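Local coordinates for uncharacterized protein Rv2277c (Mycobacterium tuberculosis, PDB 5VUG), which is of uncharacterised function but carries a TIM-barrel domain of the glycerophosphodiester phosphodiesterase family and so probably hydrolyses phosphoric diesters, at residues P11-H16 with V268-P273; H16-R21 with D40-T45; G203-R208 with G248-T253; M244-F249 with G264-L269. All coordinates share one frame; numbering follows the deposited sequence.

Interaction 1 of 4, residues P11-H16 with V268-P273; sequences PMIVAH and VLVDSP
H16 ND1 donates to D271 OD1 across 2.8 Å. The two flat groups are nearly coplanar, 16° apart, and OD1 lies close to the ring plane, although the ND1 donor stands somewhat above the carboxylate plane. With CG anti to the backbone N (chi1 -175°), the imidazole lies alongside D271. NE2 is hydrogen-bonded to a glycerol, probably from the crystallisation liquor, so both ring nitrogens are engaged, and the carboxylate would be expected to favour a proton on ND1. Four backbone bonds follow: V268 N to M12 O (2.8 Å), V14 N to V268 O, V270 N to V14 O, and H16 N to V270 O (2.8 Å), the last from above the carbonyl plane. This parallel ladder joins the first and last strands of the TIM barrel, 12-16 and 267-270, and closes the cylinder. On the face of V14 and L269, L269 CD1 packs 3.7 Å from V14 CG1, while L269 CD2 reaches H16 CD2 at 3.7 Å. On the other face I13 CD1 runs beside V268 CG2 at 3.6 Å, and I13 CG2 crosses V270 CG2 obliquely. P273, past the end of strand 267-270, sets its CG 3.7 Å from A15 CB.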
loop_
_atom_site.group_PDB
_atom_site.type_symbol
_atom_site.label_atom_id
_atom_site.label_comp_id
_atom_site.label_asym_id
_atom_site.label_seq_id
_atom_site.Cartn_x
_atom_site.Cartn_y
_atom_site.Cartn_z
ATOM N N PRO A 11 -16.782 20.905 -9.726
ATOM C CA PRO A 11 -15.384 21.131 -9.330
ATOM C C PRO A 11 -14.765 22.246 -10.162
ATOM O O PRO A 11 -15.105 22.438 -11.332
ATOM C CB PRO A 11 -14.710 19.784 -9.630
ATOM C CG PRO A 11 -15.846 18.783 -9.631
ATOM C CD PRO A 11 -17.027 19.525 -10.177
HETATM N N MSE A 12 -13.857 22.999 -9.543
HETATM C CA MSE A 12 -13.044 23.961 -10.282
HETATM C C MSE A 12 -12.234 23.251 -11.354
HETATM O O MSE A 12 -11.633 22.202 -11.090
HETATM C CB MSE A 12 -12.060 24.669 -9.347
HETATM C CG MSE A 12 -12.686 25.681 -8.410
HETATM SE SE MSE A 12 -11.428 26.058 -6.976
HETATM C CE MSE A 12 -9.874 26.560 -8.064
ATOM N N ILE A 13 -12.175 23.832 -12.550
ATOM C CA ILE A 13 -11.313 23.318 -13.610
ATOM C C ILE A 13 -9.970 24.029 -13.521
ATOM O O ILE A 13 -9.893 25.249 -13.724
ATOM C CB ILE A 13 -11.941 23.522 -14.996
ATOM C CG1 ILE A 13 -13.338 22.887 -15.062
ATOM C CG2 ILE A 13 -11.010 22.965 -16.078
ATOM C CD1 ILE A 13 -13.364 21.405 -14.763
ATOM N N VAL A 14 -8.907 23.276 -13.242
ATOM C CA VAL A 14 -7.566 23.846 -13.072
ATOM C C VAL A 14 -6.686 23.376 -14.226
ATOM O O VAL A 14 -6.548 22.170 -14.452
ATOM C CB VAL A 14 -6.956 23.478 -11.706
ATOM C CG1 VAL A 14 -5.553 24.069 -11.559
ATOM C CG2 VAL A 14 -7.855 23.953 -10.564
ATOM N N ALA A 15 -6.089 24.320 -14.956
ATOM C CA ALA A 15 -5.288 23.986 -16.140
ATOM C C ALA A 15 -3.907 23.488 -15.719
ATOM O O ALA A 15 -3.086 24.263 -15.210
ATOM C CB ALA A 15 -5.164 25.193 -17.065
ATOM N N HIS A 16 -3.632 22.208 -15.973
ATOM C CA HIS A 16 -2.375 21.594 -15.553
ATOM C C HIS A 16 -1.222 22.065 -16.435
ATOM O O HIS A 16 -1.204 21.787 -17.640
ATOM C CB HIS A 16 -2.506 20.078 -15.652
ATOM C CG HIS A 16 -1.319 19.336 -15.130
ATOM N ND1 HIS A 16 -0.818 18.213 -15.750
ATOM C CD2 HIS A 16 -0.536 19.548 -14.045
ATOM C CE1 HIS A 16 0.230 17.768 -15.077
ATOM N NE2 HIS A 16 0.420 18.557 -14.034
ATOM N N VAL A 268 -10.435 19.834 -10.130
ATOM C CA VAL A 268 -9.820 18.799 -10.952
ATOM C C VAL A 268 -8.710 19.417 -11.791
ATOM O O VAL A 268 -8.854 20.529 -12.315
ATOM C CB VAL A 268 -10.838 18.073 -11.859
ATOM C CG1 VAL A 268 -11.815 17.269 -11.021
ATOM C CG2 VAL A 268 -11.593 19.062 -12.765
ATOM N N LEU A 269 -7.601 18.692 -11.915
ATOM C CA LEU A 269 -6.411 19.173 -12.614
ATOM C C LEU A 269 -6.375 18.516 -13.993
ATOM O O LEU A 269 -6.211 17.297 -14.094
ATOM C CB LEU A 269 -5.172 18.814 -11.795
ATOM C CG LEU A 269 -3.814 19.390 -12.196
ATOM C CD1 LEU A 269 -3.869 20.910 -12.330
ATOM C CD2 LEU A 269 -2.762 19.004 -11.153
ATOM N N VAL A 270 -6.530 19.322 -15.052
ATOM C CA VAL A 270 -6.788 18.823 -16.404
ATOM C C VAL A 270 -5.706 19.273 -17.387
ATOM O O VAL A 270 -5.271 20.431 -17.376
ATOM C CB VAL A 270 -8.196 19.217 -16.909
ATOM C CG1 VAL A 270 -9.269 18.751 -15.922
ATOM C CG2 VAL A 270 -8.305 20.729 -17.173
ATOM N N ASP A 271 -5.293 18.351 -18.267
ATOM C CA ASP A 271 -4.329 18.690 -19.309
ATOM C C ASP A 271 -4.963 19.447 -20.466
ATOM O O ASP A 271 -4.249 20.135 -21.203
ATOM C CB ASP A 271 -3.658 17.434 -19.872
ATOM C CG ASP A 271 -2.670 16.800 -18.903
ATOM O OD1 ASP A 271 -2.575 17.255 -17.749
ATOM O OD2 ASP A 271 -1.970 15.848 -19.311
ATOM N N SER A 272 -6.274 19.326 -20.661
ATOM C CA SER A 272 -6.944 19.980 -21.785
ATOM C C SER A 272 -8.122 20.807 -21.302
ATOM O O SER A 272 -9.251 20.303 -21.209
ATOM C CB SER A 272 -7.410 18.963 -22.824
ATOM O OG SER A 272 -8.086 19.611 -23.886
ATOM N N PRO A 273 -7.902 22.086 -21.010
ATOM C CA PRO A 273 -9.033 22.991 -20.758
ATOM C C PRO A 273 -10.082 22.965 -21.856
ATOM O O PRO A 273 -11.273 23.112 -21.564
ATOM C CB PRO A 273 -8.342 24.355 -20.650
ATOM C CG PRO A 273 -7.004 24.009 -20.035
ATOM C CD PRO A 273 -6.604 22.719 -20.708
#

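Interaction 2 of 4, residues H16-R21 with D40-T45; sequences HRAGTR and DGMWLT
The H16 ring turns its edge to the face of the W43 indole, an edge-to-face pair with planes at 62° and 5.1 Å between the centroids of the imidazole and the five-membered ring. H16 CD2 makes the touch, 3.7 Å from W43 CD1. Both side chains have CG anti to the backbone N and so lie side by side. CG of R17 lies 3.8 Å above the ring plane of H16, over its centre, and 4.0 Å from T45 OG1; from there the chain runs extended to NE. A weak, bent bond from A18 N to W43 O (3.1 Å) ties the loop to strand 41-48, while the methyl of A18 touches both M42 SE and L44 CD2, 3.9 Å from each. Behind this shell the loop curls on itself: H16 O accepts from both G19 N (2.9 Å) and T20 N. R17 NH2 forms a salt bridge with E25, and A18 also packs on A30 and I31 of helix 28-36. The loop follows the first strand, at the C-terminal end of the barrel where TIM-barrel enzymes keep their active sites, and H16-R17 is consistent with the His-Arg pair of this phosphodiesterase family. The W43 face and R17 CG probably limit rotation of the imidazole, and the nearby guanidinium, although so paired, would be expected to disfavour positive charge on it.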
loop_
_atom_site.group_PDB
_atom_site.type_symbol
_atom_site.label_atom_id
_atom_site.label_comp_id
_atom_site.label_asym_id
_atom_site.label_seq_id
_atom_site.Cartn_x
_atom_site.Cartn_y
_atom_site.Cartn_z
ATOM N N HIS A 16 -3.632 22.208 -15.973
ATOM C CA HIS A 16 -2.375 21.594 -15.553
ATOM C C HIS A 16 -1.222 22.065 -16.435
ATOM O O HIS A 16 -1.204 21.787 -17.640
ATOM C CB HIS A 16 -2.506 20.078 -15.652
ATOM C CG HIS A 16 -1.319 19.336 -15.130
ATOM N ND1 HIS A 16 -0.818 18.213 -15.750
ATOM C CD2 HIS A 16 -0.536 19.548 -14.045
ATOM C CE1 HIS A 16 0.230 17.768 -15.077
ATOM N NE2 HIS A 16 0.420 18.557 -14.034
ATOM N N ARG A 17 -0.234 22.732 -15.829
ATOM C CA ARG A 17 0.869 23.356 -16.573
ATOM C C ARG A 17 0.330 24.303 -17.642
ATOM O O ARG A 17 0.867 24.397 -18.749
ATOM C CB ARG A 17 1.832 22.333 -17.183
ATOM C CG ARG A 17 2.187 21.160 -16.291
ATOM C CD ARG A 17 3.059 20.197 -17.083
ATOM N NE ARG A 17 3.210 18.915 -16.413
ATOM C CZ ARG A 17 3.448 17.778 -17.046
ATOM N NH1 ARG A 17 3.569 16.656 -16.359
ATOM N NH2 ARG A 17 3.563 17.764 -18.372
ATOM N N ALA A 18 -0.759 25.001 -17.302
ATOM C CA ALA A 18 -1.464 25.911 -18.196
ATOM C C ALA A 18 -2.162 25.197 -19.345
ATOM O O ALA A 18 -2.561 25.843 -20.320
ATOM C CB ALA A 18 -0.578 27.066 -18.701
ATOM N N GLY A 19 -2.347 23.880 -19.235
ATOM C CA GLY A 19 -3.085 23.126 -20.233
ATOM C C GLY A 19 -2.209 22.460 -21.276
ATOM O O GLY A 19 -2.345 22.726 -22.477
ATOM N N THR A 20 -1.366 21.531 -20.809
ATOM C CA THR A 20 -0.265 20.970 -21.589
ATOM C C THR A 20 -0.718 20.278 -22.882
ATOM O O THR A 20 0.057 20.206 -23.844
ATOM C CB THR A 20 0.535 20.037 -20.667
ATOM O OG1 THR A 20 1.599 19.407 -21.383
ATOM C CG2 THR A 20 -0.351 18.979 -20.073
ATOM N N ARG A 21 -1.945 19.751 -22.929
ATOM C CA ARG A 21 -2.410 19.079 -24.142
ATOM C C ARG A 21 -2.743 20.067 -25.258
ATOM O O ARG A 21 -2.541 19.762 -26.442
ATOM C CB ARG A 21 -3.629 18.214 -23.813
ATOM C CG ARG A 21 -4.294 17.566 -25.003
ATOM C CD ARG A 21 -3.392 16.567 -25.690
ATOM N NE ARG A 21 -4.169 15.505 -26.330
ATOM C CZ ARG A 21 -4.871 15.650 -27.451
ATOM N NH1 ARG A 21 -4.906 16.821 -28.078
ATOM N NH2 ARG A 21 -5.543 14.620 -27.950
ATOM N N ASP A 40 -10.940 27.795 -13.964
ATOM C CA ASP A 40 -11.102 28.425 -12.659
ATOM C C ASP A 40 -9.800 28.520 -11.878
ATOM O O ASP A 40 -9.771 29.155 -10.816
ATOM C CB ASP A 40 -12.096 27.608 -11.823
ATOM C CG ASP A 40 -13.410 27.391 -12.539
ATOM O OD1 ASP A 40 -14.148 28.381 -12.727
ATOM O OD2 ASP A 40 -13.687 26.240 -12.944
ATOM N N GLY A 41 -8.742 27.882 -12.345
ATOM C CA GLY A 41 -7.464 27.950 -11.664
ATOM C C GLY A 41 -6.373 27.625 -12.652
ATOM O O GLY A 41 -6.627 27.013 -13.697
HETATM N N MSE A 42 -5.154 28.041 -12.310
HETATM C CA MSE A 42 -3.995 27.935 -13.191
HETATM C C MSE A 42 -2.853 27.257 -12.429
HETATM O O MSE A 42 -2.362 27.786 -11.428
HETATM C CB MSE A 42 -3.580 29.340 -13.658
HETATM C CG MSE A 42 -2.568 29.382 -14.796
HETATM SE SE MSE A 42 -3.339 28.760 -16.491
HETATM C CE MSE A 42 -4.745 30.086 -16.732
ATOM N N TRP A 43 -2.434 26.085 -12.890
ATOM C CA TRP A 43 -1.360 25.325 -12.253
ATOM C C TRP A 43 -0.090 25.504 -13.085
ATOM O O TRP A 43 -0.067 25.149 -14.266
ATOM C CB TRP A 43 -1.748 23.841 -12.193
ATOM C CG TRP A 43 -0.707 22.932 -11.580
ATOM C CD1 TRP A 43 0.508 22.563 -12.121
ATOM C CD2 TRP A 43 -0.800 22.261 -10.319
ATOM N NE1 TRP A 43 1.167 21.712 -11.262
ATOM C CE2 TRP A 43 0.393 21.515 -10.147
ATOM C CE3 TRP A 43 -1.773 22.223 -9.311
ATOM C CZ2 TRP A 43 0.638 20.745 -9.007
ATOM C CZ3 TRP A 43 -1.528 21.457 -8.177
ATOM C CH2 TRP A 43 -0.325 20.731 -8.032
ATOM N N LEU A 44 0.967 26.031 -12.472
ATOM C CA LEU A 44 2.177 26.402 -13.195
ATOM C C LEU A 44 3.386 25.812 -12.483
ATOM O O LEU A 44 3.427 25.781 -11.246
ATOM C CB LEU A 44 2.310 27.931 -13.230
ATOM C CG LEU A 44 1.131 28.714 -13.824
ATOM C CD1 LEU A 44 1.298 30.206 -13.603
ATOM C CD2 LEU A 44 0.950 28.381 -15.319
ATOM N N THR A 45 4.388 25.363 -13.244
ATOM C CA THR A 45 5.584 24.769 -12.652
ATOM C C THR A 45 6.694 25.812 -12.654
ATOM O O THR A 45 6.975 26.406 -13.697
ATOM C CB THR A 45 6.066 23.541 -13.432
ATOM O OG1 THR A 45 4.951 22.815 -13.959
ATOM C CG2 THR A 45 6.876 22.647 -12.508
#

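Interaction 3 of 4, residues G203-R208 with G248-T253; sequences GFELHR and GFAVKT
F249 lays one face of its ring along the backbone of strand 201-205. Its CB sits 3.6 Å from E205 N and CG 3.7 Å from F204 C. CD1 lies near F204 N, which stands above the ring centre. CD2 of F249 meets F204 CA at 3.5 Å, CE1 meets G203 CA, CE2 touches G203 C, and the tip CZ lies 3.5 Å from G203 CA, where the lack of a side chain makes room for the ring. The E205 carboxylate comes to the ring edge, OE1 3.8 Å from F249 CD2, planes 86° apart; OE1 is also in a salt bridge with R176. Strands 201-205 and 245-249 are parallel neighbours in the TIM barrel, bonded here near their C-terminal ends. F249 N gives a straight bond (174°) to F204 O, although it stands well above that carbonyl plane; F204 O also accepts from W230 NE1. L206 N reaches F249 O at a longer 3.3 Å. L206 CD1 covers G248 CA at 3.6 Å and CD2 meets V251 CG2. Waters join H207 N to A250 O and H207 O to K252 NZ, which donates to A250 O. R208 turns to the second subunit, pairing with its E214.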
loop_
_atom_site.group_PDB
_atom_site.type_symbol
_atom_site.label_atom_id
_atom_site.label_comp_id
_atom_site.label_asym_id
_atom_site.label_seq_id
_atom_site.Cartn_x
_atom_site.Cartn_y
_atom_site.Cartn_z
ATOM N N GLY A 203 -4.008 17.585 -2.583
ATOM C CA GLY A 203 -4.275 16.996 -3.881
ATOM C C GLY A 203 -3.635 15.631 -4.036
ATOM O O GLY A 203 -2.662 15.299 -3.357
ATOM N N PHE A 204 -4.214 14.826 -4.928
ATOM C CA PHE A 204 -3.644 13.523 -5.243
ATOM C C PHE A 204 -4.328 13.009 -6.497
ATOM O O PHE A 204 -5.473 13.371 -6.767
ATOM C CB PHE A 204 -3.843 12.511 -4.105
ATOM C CG PHE A 204 -2.742 11.498 -4.004
ATOM C CD1 PHE A 204 -1.537 11.825 -3.403
ATOM C CD2 PHE A 204 -2.912 10.215 -4.497
ATOM C CE1 PHE A 204 -0.515 10.891 -3.303
ATOM C CE2 PHE A 204 -1.892 9.271 -4.401
ATOM C CZ PHE A 204 -0.694 9.615 -3.800
ATOM N N GLU A 205 -3.612 12.160 -7.242
ATOM C CA GLU A 205 -4.151 11.516 -8.436
ATOM C C GLU A 205 -5.393 10.692 -8.114
ATOM O O GLU A 205 -5.510 10.092 -7.043
ATOM C CB GLU A 205 -3.105 10.568 -9.037
ATOM C CG GLU A 205 -2.006 11.227 -9.858
ATOM C CD GLU A 205 -0.931 11.926 -9.037
ATOM O OE1 GLU A 205 -0.953 11.867 -7.793
ATOM O OE2 GLU A 205 -0.046 12.548 -9.664
ATOM N N LEU A 206 -6.324 10.649 -9.078
ATOM C CA LEU A 206 -7.480 9.759 -8.973
ATOM C C LEU A 206 -7.080 8.295 -9.081
ATOM O O LEU A 206 -7.757 7.426 -8.511
ATOM C CB LEU A 206 -8.495 10.073 -10.075
ATOM C CG LEU A 206 -9.689 10.958 -9.728
ATOM C CD1 LEU A 206 -9.236 12.222 -9.039
ATOM C CD2 LEU A 206 -10.503 11.269 -10.989
ATOM N N HIS A 207 -6.013 8.001 -9.829
ATOM C CA HIS A 207 -5.463 6.660 -9.970
ATOM C C HIS A 207 -3.957 6.773 -9.831
ATOM O O HIS A 207 -3.334 7.594 -10.509
ATOM C CB HIS A 207 -5.744 6.104 -11.363
ATOM C CG HIS A 207 -7.152 6.287 -11.809
ATOM N ND1 HIS A 207 -8.133 5.348 -11.578
ATOM C CD2 HIS A 207 -7.749 7.303 -12.475
ATOM C CE1 HIS A 207 -9.275 5.779 -12.083
ATOM N NE2 HIS A 207 -9.069 6.961 -12.633
ATOM N N ARG A 208 -3.367 5.942 -8.974
ATOM C CA ARG A 208 -1.941 6.052 -8.692
ATOM C C ARG A 208 -1.334 4.669 -8.535
ATOM O O ARG A 208 -1.768 3.892 -7.677
ATOM C CB ARG A 208 -1.701 6.881 -7.426
ATOM C CG ARG A 208 -0.223 7.186 -7.166
ATOM C CD ARG A 208 0.324 8.190 -8.176
ATOM N NE ARG A 208 1.642 8.689 -7.783
ATOM C CZ ARG A 208 2.758 8.534 -8.490
ATOM N NH1 ARG A 208 2.740 7.896 -9.656
ATOM N NH2 ARG A 208 3.900 9.033 -8.033
ATOM N N GLY A 248 -8.359 16.685 -7.334
ATOM C CA GLY A 248 -7.982 15.450 -7.996
ATOM C C GLY A 248 -6.959 15.723 -9.078
ATOM O O GLY A 248 -7.192 16.577 -9.939
ATOM N N PHE A 249 -5.811 15.051 -9.029
ATOM C CA PHE A 249 -4.796 15.212 -10.063
ATOM C C PHE A 249 -5.057 14.221 -11.199
ATOM O O PHE A 249 -5.705 13.185 -11.021
ATOM C CB PHE A 249 -3.394 14.930 -9.504
ATOM C CG PHE A 249 -2.938 15.887 -8.419
ATOM C CD1 PHE A 249 -3.510 17.146 -8.270
ATOM C CD2 PHE A 249 -1.885 15.531 -7.581
ATOM C CE1 PHE A 249 -3.052 18.026 -7.285
ATOM C CE2 PHE A 249 -1.431 16.395 -6.590
ATOM C CZ PHE A 249 -2.014 17.646 -6.450
ATOM N N ALA A 250 -4.513 14.539 -12.375
ATOM C CA ALA A 250 -4.543 13.634 -13.530
ATOM C C ALA A 250 -5.972 13.228 -13.900
ATOM O O ALA A 250 -6.285 12.048 -14.084
ATOM C CB ALA A 250 -3.636 12.418 -13.313
ATOM N N VAL A 251 -6.850 14.223 -13.990
ATOM C CA VAL A 251 -8.239 14.014 -14.389
ATOM C C VAL A 251 -8.276 14.132 -15.910
ATOM O O VAL A 251 -8.102 15.223 -16.463
ATOM C CB VAL A 251 -9.166 15.027 -13.708
ATOM C CG1 VAL A 251 -10.617 14.889 -14.213
ATOM C CG2 VAL A 251 -9.084 14.863 -12.170
ATOM N N LYS A 252 -8.459 12.999 -16.587
ATOM C CA LYS A 252 -8.315 12.895 -18.040
ATOM C C LYS A 252 -9.607 12.567 -18.766
ATOM O O LYS A 252 -9.887 13.166 -19.808
ATOM C CB LYS A 252 -7.279 11.819 -18.401
ATOM C CG LYS A 252 -5.932 11.981 -17.712
ATOM C CD LYS A 252 -4.976 10.860 -18.093
ATOM C CE LYS A 252 -4.029 10.557 -16.950
ATOM N NZ LYS A 252 -4.815 10.145 -15.746
ATOM N N THR A 253 -10.389 11.618 -18.264
ATOM C CA THR A 253 -11.557 11.118 -18.975
ATOM C C THR A 253 -12.824 11.717 -18.385
ATOM O O THR A 253 -12.838 12.211 -17.255
ATOM C CB THR A 253 -11.640 9.593 -18.860
ATOM O OG1 THR A 253 -11.893 9.235 -17.494
ATOM C CG2 THR A 253 -10.340 8.955 -19.299
HETATM O O HOH W 1 -5.689 9.877 -12.145
HETATM O O HOH W 2 -3.530 8.714 -13.410
#

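Interaction 4 of 4, residues M244-F249 with G264-L269; sequences MKVMGF and GLDAVL
With chi1 at -65°, CG of D266 stands beside its own backbone N and anti to the carbonyl carbon, and chi2 of -83° swings the carboxylate so that OD2 meets the start of strand 245-249. In M247 CG is anti to the backbone N and the chain is extended to SE, turning only at chi3, which brings CE to 4.0 Å from A267 CB. The contact joins the two strands of a beta-alpha-beta crossover, 245-249 and 267-270, linked by helix 254-263, which ends in a Schellman motif at G264; in the TIM barrel the strands are parallel neighbours. D266 grips both polar backbone atoms of V246 along one edge of the strand: OD2 takes V246 N at 2.9 Å, approached from above the carboxylate plane, while D266 N returns a weak bond to V246 O, which A267 N shares, also weakly. R239 adds a long, weak ion pair to OD2. The regular ladder then sets in, G248 N to A267 O at 3.0 Å and L269 N to G248 O at 2.9 Å, the latter nearly along the C=O axis. G248 has no side chain, and L265 CD1 fills the space over it, 3.7 Å from G248 N; L265 CD2 meets V246 CG2 at 3.8 Å, the two side chains crossing at about a right angle. On the opposite face M247 CG packs against A267 CB. Its SE sits at the edge of the F249 ring and 4.0 Å from L269 CB, and L269 CD2 closes on F249 CD1 at 3.5 Å.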
loop_
_atom_site.group_PDB
_atom_site.type_symbol
_atom_site.label_atom_id
_atom_site.label_comp_id
_atom_site.label_asym_id
_atom_site.label_seq_id
_atom_site.Cartn_x
_atom_site.Cartn_y
_atom_site.Cartn_z
HETATM N N MSE A 244 -10.682 22.349 4.669
HETATM C CA MSE A 244 -9.762 21.853 3.647
HETATM C C MSE A 244 -10.425 21.867 2.274
HETATM O O MSE A 244 -11.638 21.701 2.150
HETATM C CB MSE A 244 -9.295 20.422 3.937
HETATM C CG MSE A 244 -8.380 20.273 5.149
HETATM SE SE MSE A 244 -7.326 18.613 5.088
HETATM C CE MSE A 244 -5.831 19.211 3.997
ATOM N N LYS A 245 -9.608 22.051 1.240
ATOM C CA LYS A 245 -10.041 21.952 -0.145
ATOM C C LYS A 245 -9.213 20.864 -0.811
ATOM O O LYS A 245 -8.016 20.740 -0.536
ATOM C CB LYS A 245 -9.853 23.294 -0.868
ATOM C CG LYS A 245 -10.671 24.426 -0.248
ATOM C CD LYS A 245 -10.327 25.768 -0.860
ATOM C CE LYS A 245 -11.205 26.878 -0.276
ATOM N NZ LYS A 245 -10.990 28.198 -0.938
ATOM N N VAL A 246 -9.852 20.042 -1.644
ATOM C CA VAL A 246 -9.201 18.859 -2.203
ATOM C C VAL A 246 -9.264 18.887 -3.725
ATOM O O VAL A 246 -10.307 19.189 -4.321
ATOM C CB VAL A 246 -9.737 17.529 -1.621
ATOM C CG1 VAL A 246 -9.359 17.413 -0.136
ATOM C CG2 VAL A 246 -11.246 17.406 -1.805
HETATM N N MSE A 247 -8.132 18.574 -4.347
HETATM C CA MSE A 247 -8.019 18.527 -5.803
HETATM C C MSE A 247 -7.661 17.136 -6.293
HETATM O O MSE A 247 -6.768 16.474 -5.736
HETATM C CB MSE A 247 -6.955 19.520 -6.284
HETATM C CG MSE A 247 -6.827 19.597 -7.824
HETATM SE SE MSE A 247 -5.448 20.873 -8.388
HETATM C CE MSE A 247 -5.960 22.389 -7.295
ATOM N N GLY A 248 -8.359 16.685 -7.334
ATOM C CA GLY A 248 -7.982 15.450 -7.996
ATOM C C GLY A 248 -6.959 15.723 -9.078
ATOM O O GLY A 248 -7.192 16.577 -9.939
ATOM N N PHE A 249 -5.811 15.051 -9.029
ATOM C CA PHE A 249 -4.796 15.212 -10.063
ATOM C C PHE A 249 -5.057 14.221 -11.199
ATOM O O PHE A 249 -5.705 13.185 -11.021
ATOM C CB PHE A 249 -3.394 14.930 -9.504
ATOM C CG PHE A 249 -2.938 15.887 -8.419
ATOM C CD1 PHE A 249 -3.510 17.146 -8.270
ATOM C CD2 PHE A 249 -1.885 15.531 -7.581
ATOM C CE1 PHE A 249 -3.052 18.026 -7.285
ATOM C CE2 PHE A 249 -1.431 16.395 -6.590
ATOM C CZ PHE A 249 -2.014 17.646 -6.450
ATOM N N GLY A 264 -17.635 15.288 -4.931
ATOM C CA GLY A 264 -17.498 16.648 -4.449
ATOM C C GLY A 264 -16.080 17.157 -4.294
ATOM O O GLY A 264 -15.818 17.956 -3.387
ATOM N N LEU A 265 -15.147 16.718 -5.138
ATOM C CA LEU A 265 -13.831 17.345 -5.137
ATOM C C LEU A 265 -13.965 18.833 -5.444
ATOM O O LEU A 265 -14.756 19.241 -6.298
ATOM C CB LEU A 265 -12.924 16.703 -6.183
ATOM C CG LEU A 265 -12.558 15.232 -6.000
ATOM C CD1 LEU A 265 -11.538 14.812 -7.059
ATOM C CD2 LEU A 265 -12.031 14.961 -4.595
ATOM N N ASP A 266 -13.175 19.646 -4.745
ATOM C CA ASP A 266 -13.213 21.086 -4.970
ATOM C C ASP A 266 -12.668 21.456 -6.339
ATOM O O ASP A 266 -13.066 22.485 -6.905
ATOM C CB ASP A 266 -12.424 21.812 -3.884
ATOM C CG ASP A 266 -13.051 21.657 -2.525
ATOM O OD1 ASP A 266 -13.985 22.423 -2.200
ATOM O OD2 ASP A 266 -12.633 20.745 -1.799
ATOM N N ALA A 267 -11.751 20.649 -6.876
ATOM C CA ALA A 267 -11.062 20.996 -8.109
ATOM C C ALA A 267 -10.589 19.730 -8.805
ATOM O O ALA A 267 -10.366 18.691 -8.167
ATOM C CB ALA A 267 -9.847 21.890 -7.811
ATOM N N VAL A 268 -10.435 19.834 -10.130
ATOM C CA VAL A 268 -9.820 18.799 -10.952
ATOM C C VAL A 268 -8.710 19.417 -11.791
ATOM O O VAL A 268 -8.854 20.529 -12.315
ATOM C CB VAL A 268 -10.838 18.073 -11.859
ATOM C CG1 VAL A 268 -11.815 17.269 -11.021
ATOM C CG2 VAL A 268 -11.593 19.062 -12.765
ATOM N N LEU A 269 -7.601 18.692 -11.915
ATOM C CA LEU A 269 -6.411 19.173 -12.614
ATOM C C LEU A 269 -6.375 18.516 -13.993
ATOM O O LEU A 269 -6.211 17.297 -14.094
ATOM C CB LEU A 269 -5.172 18.814 -11.795
ATOM C CG LEU A 269 -3.814 19.390 -12.196
ATOM C CD1 LEU A 269 -3.869 20.910 -12.330
ATOM C CD2 LEU A 269 -2.762 19.004 -11.153
#

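Overall arrangement
All four contacts are largely buried and belong to one barrel sheet. Interactions 1 and 4 use opposite edges of strand 267-270, and interactions 3 and 4 those of strand 245-249, so strands 12-16, 267-270, 245-249 and 201-205 follow in order. Interaction 2 continues beyond strand 12-16 to strand 41-48. Interactions 1 and 4 are chiefly backbone ladders with aliphatic packing, each adding an aspartate bond, to a histidine ring in 1 and a backbone N in 4; interaction 2 is an aromatic and loop contact with one weak bond, and interaction 3 adds waters and a subunit neighbour. H16 links 1 to 2, while W43 CH2 meets F249 CZ at 3.9 Å, joining interaction 2 to 3 and 4.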